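Local structure of hypothetical protein, IPT/TIG domain protein (Bacteroides ovatus, 4HW6) at residues A[175-187]-A[198-212]. The protein is of unknown function but, as a two-domain protein with an IPT/TIG domain and a six-bladed beta-propeller, probably binds carbohydrate as an auxiliary nutrient-binding protein. Residues are numbered along the deposited sequence; the frame is centred on the assembly and turned at random. Where two conformers were deposited one is given.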
ATOM      1  N   ASP A 175      -1.418 -17.593   6.514  1.00 18.95           N
ATOM      2  CA  ASP A 175      -0.709 -18.857   6.558  1.00 19.32           C
ATOM      3  C   ASP A 175       0.793 -18.631   6.645  1.00 17.39           C
ATOM      4  O   ASP A 175       1.301 -17.531   6.447  1.00 16.39           O
ATOM      5  CB  ASP A 175      -1.025 -19.676   5.302  1.00 20.98           C
ATOM      6  CG  ASP A 175      -0.966 -21.181   5.535  1.00 26.20           C
ATOM      7  OD1 ASP A 175      -0.622 -21.653   6.645  1.00 23.31           O
ATOM      8  OD2 ASP A 175      -1.283 -21.906   4.572  1.00 29.35           O
ATOM      9  N   ILE A 176       1.487 -19.698   6.983  1.00 18.16           N
ATOM     10  CA  ILE A 176       2.948 -19.793   6.882  1.00 17.40           C
ATOM     11  C   ILE A 176       3.262 -20.721   5.721  1.00 18.64           C
ATOM     12  O   ILE A 176       2.778 -21.870   5.670  1.00 20.80           O
ATOM     13  CB  ILE A 176       3.568 -20.398   8.153  1.00 19.15           C
ATOM     14  CG1 ILE A 176       3.320 -19.463   9.348  1.00 20.56           C
ATOM     15  CG2 ILE A 176       5.086 -20.647   7.943  1.00 18.83           C
ATOM     16  CD1 ILE A 176       3.710 -20.039  10.694  1.00 23.22           C
ATOM     17  N   LYS A 177       4.063 -20.225   4.789  1.00 19.48           N
ATOM     18  CA  LYS A 177       4.474 -20.993   3.621  1.00 20.83           C
ATOM     19  C   LYS A 177       5.803 -21.707   3.898  1.00 21.26           C
ATOM     20  O   LYS A 177       6.797 -21.075   4.210  1.00 20.55           O
ATOM     21  CB  LYS A 177       4.598 -20.076   2.394  1.00 22.73           C
ATOM     22  CG  LYS A 177       5.065 -20.821   1.139  1.00 23.97           C
ATOM     23  CD  LYS A 177       5.249 -19.943  -0.084  1.00 26.68           C
ATOM     24  CE  LYS A 177       5.527 -20.797  -1.320  1.00 28.17           C
ATOM     25  NZ  LYS A 177       4.431 -21.798  -1.597  1.00 29.17           N
ATOM     26  N   THR A 178       5.822 -23.029   3.765  1.00 23.35           N
ATOM     27  CA  THR A 178       7.070 -23.779   3.867  1.00 23.57           C
ATOM     28  C   THR A 178       7.794 -23.580   2.544  1.00 22.78           C
ATOM     29  O   THR A 178       7.283 -23.931   1.491  1.00 23.71           O
ATOM     30  CB  THR A 178       6.843 -25.280   4.114  1.00 27.43           C
ATOM     31  OG1 THR A 178       6.049 -25.461   5.297  1.00 26.59           O
ATOM     32  CG2 THR A 178       8.184 -26.003   4.309  1.00 25.19           C
ATOM     33  N   THR A 179       8.967 -22.970   2.600  1.00 21.75           N
ATOM     34  CA  THR A 179       9.776 -22.723   1.408  1.00 19.50           C
ATOM     35  C   THR A 179      10.992 -23.634   1.339  1.00 20.25           C
ATOM     36  O   THR A 179      11.516 -23.858   0.261  1.00 21.42           O
ATOM     37  CB  THR A 179      10.332 -21.285   1.403  1.00 19.90           C
ATOM     38  OG1 THR A 179      11.160 -21.117   2.560  1.00 18.18           O
ATOM     39  CG2 THR A 179       9.191 -20.241   1.409  1.00 19.16           C
ATOM     40  N   ASN A 180      11.471 -24.102   2.495  1.00 21.18           N
ATOM     41  CA  ASN A 180      12.763 -24.777   2.613  1.00 21.97           C
ATOM     42  C   ASN A 180      13.917 -23.950   2.041  1.00 22.63           C
ATOM     43  O   ASN A 180      14.914 -24.485   1.532  1.00 21.92           O
ATOM     44  CB  ASN A 180      12.722 -26.182   1.991  1.00 25.09           C
ATOM     45  CG  ASN A 180      11.852 -27.141   2.773  1.00 28.23           C
ATOM     46  OD1 ASN A 180      11.013 -27.841   2.209  1.00 32.89           O
ATOM     47  ND2 ASN A 180      12.018 -27.148   4.077  1.00 24.31           N
ATOM     48  N   ILE A 181      13.769 -22.636   2.146  1.00 18.54           N
ATOM     49  CA  ILE A 181      14.798 -21.690   1.783  1.00 19.09           C
ATOM     50  C   ILE A 181      15.228 -20.994   3.069  1.00 20.77           C
ATOM     51  O   ILE A 181      14.391 -20.453   3.789  1.00 19.43           O
ATOM     52  CB  ILE A 181      14.219 -20.655   0.795  1.00 17.40           C
ATOM     53  CG1 ILE A 181      13.845 -21.324  -0.531  1.00 18.02           C
ATOM     54  CG2 ILE A 181      15.183 -19.487   0.575  1.00 18.27           C
ATOM     55  CD1 ILE A 181      13.050 -20.440  -1.487  1.00 18.23           C
ATOM     56  N   GLY A 182      16.529 -21.001   3.358  1.00 21.19           N
ATOM     57  CA  GLY A 182      17.043 -20.475   4.622  1.00 20.07           C
ATOM     58  C   GLY A 182      16.978 -18.982   4.806  1.00 18.68           C
ATOM     59  O   GLY A 182      16.831 -18.511   5.928  1.00 18.19           O
ATOM     60  N   GLN A 183      17.097 -18.219   3.726  1.00 17.58           N
ATOM     61  CA  GLN A 183      17.138 -16.755   3.848  1.00 17.04           C
ATOM     62  C   GLN A 183      16.450 -16.093   2.673  1.00 18.65           C
ATOM     63  O   GLN A 183      17.077 -15.780   1.664  1.00 18.77           O
ATOM     64  CB  GLN A 183      18.564 -16.253   4.035  1.00 17.69           C
ATOM     65  CG  GLN A 183      18.634 -14.810   4.539  1.00 21.54           C
ATOM     66  CD  GLN A 183      19.985 -14.491   5.166  1.00 30.29           C
ATOM     67  OE1 GLN A 183      21.040 -14.627   4.530  1.00 34.83           O
ATOM     68  NE2 GLN A 183      19.963 -14.083   6.410  1.00 34.75           N
ATOM     69  N   CYS A 184      15.143 -15.910   2.811  1.00 15.95           N
ATOM     70  CA  CYS A 184      14.327 -15.410   1.698  1.00 15.34           C
ATOM     71  C   CYS A 184      14.451 -13.900   1.628  1.00 15.27           C
ATOM     72  O   CYS A 184      13.912 -13.188   2.494  1.00 13.16           O
ATOM     73  CB  CYS A 184      12.855 -15.790   1.864  1.00 18.00           C
ATOM     74  SG  CYS A 184      12.512 -17.553   1.798  1.00 20.02           S
ATOM     75  N   ALA A 185      15.161 -13.411   0.608  1.00 14.84           N
ATOM     76  CA  ALA A 185      15.515 -11.983   0.525  1.00 14.79           C
ATOM     77  C   ALA A 185      14.548 -11.116  -0.269  1.00 14.60           C
ATOM     78  O   ALA A 185      14.516  -9.904  -0.081  1.00 15.78           O
ATOM     79  CB  ALA A 185      16.923 -11.839  -0.053  1.00 15.52           C
ATOM     80  N   ASP A 186      13.816 -11.707  -1.209  1.00 14.40           N
ATOM     81  CA  ASP A 186      12.877 -10.961  -2.038  1.00 14.60           C
ATOM     82  C   ASP A 186      11.886 -11.938  -2.692  1.00 13.73           C
ATOM     83  O   ASP A 186      12.133 -13.143  -2.761  1.00 14.27           O
ATOM     84  CB  ASP A 186      13.625 -10.120  -3.093  1.00 16.15           C
ATOM     85  CG  ASP A 186      12.762  -8.964  -3.686  1.00 19.22           C
ATOM     86  OD1 ASP A 186      11.649  -8.670  -3.145  1.00 17.51           O
ATOM     87  OD2 ASP A 186      13.228  -8.305  -4.667  1.00 20.44           O
ATOM     88  N   VAL A 187      10.775 -11.390  -3.163  1.00 14.01           N
ATOM     89  CA  VAL A 187       9.719 -12.177  -3.820  1.00 14.37           C
ATOM     90  C   VAL A 187       9.166 -11.335  -4.953  1.00 15.87           C
ATOM     91  O   VAL A 187       9.049 -10.112  -4.829  1.00 16.61           O
ATOM     92  CB  VAL A 187       8.601 -12.627  -2.835  1.00 14.05           C
ATOM     93  CG1 VAL A 187       7.979 -11.430  -2.095  1.00 13.61           C
ATOM     94  CG2 VAL A 187       7.546 -13.447  -3.563  1.00 15.50           C
ATOM     95  N   VAL A 198      14.113 -15.176  -3.887  1.00 13.96           N
ATOM     96  CA  VAL A 198      15.562 -15.124  -3.815  1.00 13.98           C
ATOM     97  C   VAL A 198      16.026 -15.731  -2.508  1.00 14.12           C
ATOM     98  O   VAL A 198      15.486 -15.404  -1.456  1.00 15.07           O
ATOM     99  CB  VAL A 198      16.070 -13.668  -3.945  1.00 14.48           C
ATOM    100  CG1 VAL A 198      17.586 -13.595  -3.657  1.00 13.53           C
ATOM    101  CG2 VAL A 198      15.768 -13.172  -5.347  1.00 16.34           C
ATOM    102  N   ASP A 199      17.021 -16.618  -2.560  1.00 14.65           N
ATOM    103  CA  ASP A 199      17.694 -17.143  -1.368  1.00 14.99           C
ATOM    104  C   ASP A 199      19.059 -16.462  -1.292  1.00 16.87           C
ATOM    105  O   ASP A 199      19.865 -16.631  -2.200  1.00 18.39           O
ATOM    106  CB  ASP A 199      17.898 -18.640  -1.497  1.00 15.59           C
ATOM    107  CG  ASP A 199      18.480 -19.301  -0.234  1.00 18.03           C
ATOM    108  OD1 ASP A 199      18.544 -18.669   0.863  1.00 18.69           O
ATOM    109  OD2 ASP A 199      18.815 -20.517  -0.331  1.00 19.95           O
ATOM    110  N   ASP A 200      19.301 -15.704  -0.228  1.00 15.34           N
ATOM    111  CA  ASP A 200      20.599 -15.056   0.006  1.00 16.60           C
ATOM    112  C   ASP A 200      21.488 -16.039   0.761  1.00 17.78           C
ATOM    113  O   ASP A 200      21.312 -16.238   1.977  1.00 17.66           O
ATOM    114  CB  ASP A 200      20.402 -13.760   0.800  1.00 16.83           C
ATOM    115  CG  ASP A 200      21.724 -13.075   1.175  1.00 17.30           C
ATOM    116  OD1 ASP A 200      22.820 -13.508   0.738  1.00 17.84           O
ATOM    117  OD2 ASP A 200      21.647 -12.105   1.946  1.00 20.69           O
ATOM    118  N   GLN A 201      22.392 -16.698   0.035  1.00 16.90           N
ATOM    119  CA  GLN A 201      23.219 -17.760   0.610  1.00 15.94           C
ATOM    120  C   GLN A 201      24.647 -17.681   0.068  1.00 18.02           C
ATOM    121  O   GLN A 201      24.906 -17.063  -0.955  1.00 17.05           O
ATOM    122  CB  GLN A 201      22.592 -19.146   0.398  1.00 17.52           C
ATOM    123  CG  GLN A 201      22.347 -19.533  -1.062  1.00 17.18           C
ATOM    124  CD  GLN A 201      23.624 -19.947  -1.769  1.00 17.10           C
ATOM    125  OE1 GLN A 201      24.478 -20.647  -1.195  1.00 19.12           O
ATOM    126  NE2 GLN A 201      23.765 -19.534  -3.030  1.00 16.70           N
ATOM    127  N   SER A 202      25.565 -18.332   0.761  1.00 17.46           N
ATOM    128  CA  SER A 202      26.994 -18.013   0.617  1.00 18.78           C
ATOM    129  C   SER A 202      27.811 -18.857  -0.356  1.00 19.42           C
ATOM    130  O   SER A 202      29.055 -18.743  -0.367  1.00 20.51           O
ATOM    131  CB  SER A 202      27.640 -18.021   2.002  1.00 19.67           C
ATOM    132  OG  SER A 202      27.688 -19.317   2.566  1.00 20.59           O
ATOM    133  N   SER A 203      27.156 -19.669  -1.191  1.00 18.07           N
ATOM    134  CA  SER A 203      27.854 -20.524  -2.157  1.00 19.32           C
ATOM    135  C   SER A 203      27.568 -20.131  -3.610  1.00 20.34           C
ATOM    136  O   SER A 203      26.409 -20.011  -4.012  1.00 21.53           O
ATOM    137  CB  SER A 203      27.471 -21.991  -1.968  1.00 20.78           C
ATOM    138  OG  SER A 203      28.027 -22.769  -3.018  1.00 20.07           O
ATOM    139  N   ASP A 204      28.631 -19.969  -4.397  1.00 20.07           N
ATOM    140  CA  ASP A 204      28.496 -19.720  -5.843  1.00 21.41           C
ATOM    141  C   ASP A 204      27.932 -20.915  -6.594  1.00 20.14           C
ATOM    142  O   ASP A 204      27.474 -20.760  -7.713  1.00 21.36           O
ATOM    143  CB  ASP A 204      29.844 -19.340  -6.476  1.00 25.24           C
ATOM    144  CG  ASP A 204      30.330 -17.969  -6.055  1.00 27.69           C
ATOM    145  OD1 ASP A 204      29.599 -16.981  -6.267  1.00 24.76           O
ATOM    146  OD2 ASP A 204      31.463 -17.872  -5.520  1.00 33.86           O
ATOM    147  N   THR A 205      27.953 -22.099  -5.994  1.00 19.66           N
ATOM    148  CA  THR A 205      27.512 -23.294  -6.667  1.00 20.75           C
ATOM    149  C   THR A 205      26.135 -23.787  -6.198  1.00 20.71           C
ATOM    150  O   THR A 205      25.720 -24.903  -6.540  1.00 20.67           O
ATOM    151  CB  THR A 205      28.559 -24.413  -6.495  1.00 22.86           C
ATOM    152  OG1 THR A 205      28.751 -24.686  -5.092  1.00 23.63           O
ATOM    153  CG2 THR A 205      29.888 -24.002  -7.141  1.00 21.33           C
ATOM    154  N   ASN A 206      25.445 -22.962  -5.432  1.00 19.58           N
ATOM    155  CA  ASN A 206      24.104 -23.260  -4.945  1.00 20.10           C
ATOM    156  C   ASN A 206      23.089 -22.233  -5.465  1.00 18.90           C
ATOM    157  O   ASN A 206      23.434 -21.091  -5.802  1.00 16.97           O
ATOM    158  CB  ASN A 206      24.103 -23.292  -3.412  1.00 22.39           C
ATOM    159  CG  ASN A 206      24.820 -24.510  -2.843  1.00 30.23           C
ATOM    160  OD1 ASN A 206      24.900 -25.545  -3.477  1.00 35.76           O
ATOM    161  ND2 ASN A 206      25.279 -24.398  -1.609  1.00 36.29           N
ATOM    162  N   THR A 207      21.821 -22.654  -5.474  1.00 19.42           N
ATOM    163  CA  THR A 207      20.733 -21.883  -6.050  1.00 17.73           C
ATOM    164  C   THR A 207      20.536 -20.582  -5.301  1.00 17.05           C
ATOM    165  O   THR A 207      20.515 -20.547  -4.071  1.00 16.29           O
ATOM    166  CB  THR A 207      19.418 -22.695  -6.042  1.00 17.18           C
ATOM    167  OG1 THR A 207      19.625 -23.923  -6.766  1.00 19.51           O
ATOM    168  CG2 THR A 207      18.243 -21.895  -6.647  1.00 18.38           C
ATOM    169  N   GLY A 208      20.400 -19.504  -6.062  1.00 16.45           N
ATOM    170  CA  GLY A 208      20.073 -18.212  -5.509  1.00 15.42           C
ATOM    171  C   GLY A 208      18.685 -17.704  -5.843  1.00 15.20           C
ATOM    172  O   GLY A 208      18.164 -16.824  -5.140  1.00 16.40           O
ATOM    173  N   ILE A 209      18.092 -18.232  -6.905  1.00 15.39           N
ATOM    174  CA  ILE A 209      16.763 -17.808  -7.311  1.00 14.82           C
ATOM    175  C   ILE A 209      15.949 -19.077  -7.541  1.00 15.22           C
ATOM    176  O   ILE A 209      16.339 -19.958  -8.313  1.00 17.14           O
ATOM    177  CB  ILE A 209      16.755 -16.922  -8.565  1.00 16.30           C
ATOM    178  CG1 ILE A 209      17.746 -15.773  -8.422  1.00 16.50           C
ATOM    179  CG2 ILE A 209      15.337 -16.419  -8.818  1.00 17.13           C
ATOM    180  CD1 ILE A 209      17.774 -14.827  -9.616  1.00 17.59           C
ATOM    181  N   TYR A 210      14.852 -19.166  -6.807  1.00 14.25           N
ATOM    182  CA  TYR A 210      13.931 -20.285  -6.859  1.00 15.29           C
ATOM    183  C   TYR A 210      12.620 -19.839  -7.477  1.00 16.15           C
ATOM    184  O   TYR A 210      12.322 -18.633  -7.491  1.00 15.43           O
ATOM    185  CB  TYR A 210      13.639 -20.798  -5.465  1.00 15.90           C
ATOM    186  CG  TYR A 210      14.763 -21.532  -4.795  1.00 16.63           C
ATOM    187  CD1 TYR A 210      14.939 -22.900  -5.012  1.00 18.15           C
ATOM    188  CD2 TYR A 210      15.653 -20.875  -3.951  1.00 15.95           C
ATOM    189  CE1 TYR A 210      15.952 -23.603  -4.405  1.00 18.73           C
ATOM    190  CE2 TYR A 210      16.684 -21.586  -3.322  1.00 17.11           C
ATOM    191  CZ  TYR A 210      16.815 -22.950  -3.544  1.00 18.43           C
ATOM    192  OH  TYR A 210      17.825 -23.719  -2.954  1.00 18.61           O
ATOM    193  N   LEU A 211      11.863 -20.807  -7.987  1.00 17.37           N
ATOM    194  CA  LEU A 211      10.533 -20.558  -8.535  0.50 18.77           C
ATOM    195  C   LEU A 211       9.531 -21.515  -7.903  1.00 19.25           C
ATOM    196  O   LEU A 211       9.817 -22.712  -7.765  1.00 20.92           O
ATOM    197  CB  LEU A 211      10.575 -20.747 -10.055  0.50 19.52           C
ATOM    198  CG  LEU A 211       9.305 -20.475 -10.867  0.50 20.36           C
ATOM    199  CD1 LEU A 211       9.664 -19.914 -12.240  0.50 20.24           C
ATOM    200  CD2 LEU A 211       8.483 -21.746 -11.013  0.50 19.42           C
ATOM    201  N   PHE A 212       8.346 -21.002  -7.538  1.00 18.75           N
ATOM    202  CA  PHE A 212       7.230 -21.852  -7.119  1.00 18.42           C
ATOM    203  C   PHE A 212       6.149 -21.716  -8.187  1.00 20.24           C
ATOM    204  O   PHE A 212       5.727 -20.598  -8.519  1.00 18.78           O
ATOM    205  CB  PHE A 212       6.676 -21.442  -5.752  1.00 18.71           C
ATOM    206  CG  PHE A 212       7.643 -21.653  -4.619  1.00 19.32           C
ATOM    207  CD1 PHE A 212       8.622 -20.687  -4.321  1.00 19.73           C
ATOM    208  CD2 PHE A 212       7.594 -22.796  -3.858  1.00 19.94           C
ATOM    209  CE1 PHE A 212       9.524 -20.894  -3.295  1.00 19.92           C
ATOM    210  CE2 PHE A 212       8.500 -23.005  -2.819  1.00 20.79           C
ATOM    211  CZ  PHE A 212       9.460 -22.060  -2.545  1.00 19.72           C
TER
HETATM  212  O   HOH W   1      17.560 -24.614   0.329  1.00 39.53           O
HETATM  213  O   HOH W   2      18.349 -22.294   1.688  1.00 18.41           O
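The carbonyl oxygen of Q183 is held by the residues at the end of strand 195-199: D200 N, just past it, donates to Q183 O at 2.9 Å, nearly straight, and the CA-H of D199 makes a weaker contact with the same oxygen. This is where one blade of the beta-propeller passes to the next: the link 178-183 leads from strand 173-177 into strand 184-189, which pairs antiparallel with strand 195-199. C184 and D199 form a non-hydrogen-bonded pair there, and A185 N continues the pairing by donating to V198 O at 2.9 Å.

D199 suits its place because a short carboxylate can catch the turning backbone. With CG anti to the backbone N (chi1 -175°), its OD1 accepts from Q183 N at 3.2 Å, on the syn side but 35° out of the carboxylate plane, while OD2 takes a proton from a water that in turn accepts from G182 N. Were D199 replaced by an alanine, the Q183 N-H would probably lose its acceptor and the bridging water its hold on the side chain, freeing the link to shift. The neighbouring D200 carboxylate forms a salt bridge with K231.

I181, branched and apolar, packs on one face of the blade, over D199, Y210 and F212. Its CG2 presses on the D199 carboxylate, CG at 3.4 Å, while CG1 lies over one face of the Y210 ring, 4.2 Å from the centroid; T207 CG2 covers the opposite face. The I181 CD1 methyl reaches on to the edge of F212.

K177 sets the CE end of its chain over one face of the F212 ring, CE 3.9 Å from the centroid. A bend at its last torsion (chi4 58°) carries NZ off-centre into a cation-pi contact and a hydrogen bond to F218 O. In the link itself, an ST turn is closed by I181 N donating to T179 OG1 at 3.0 Å.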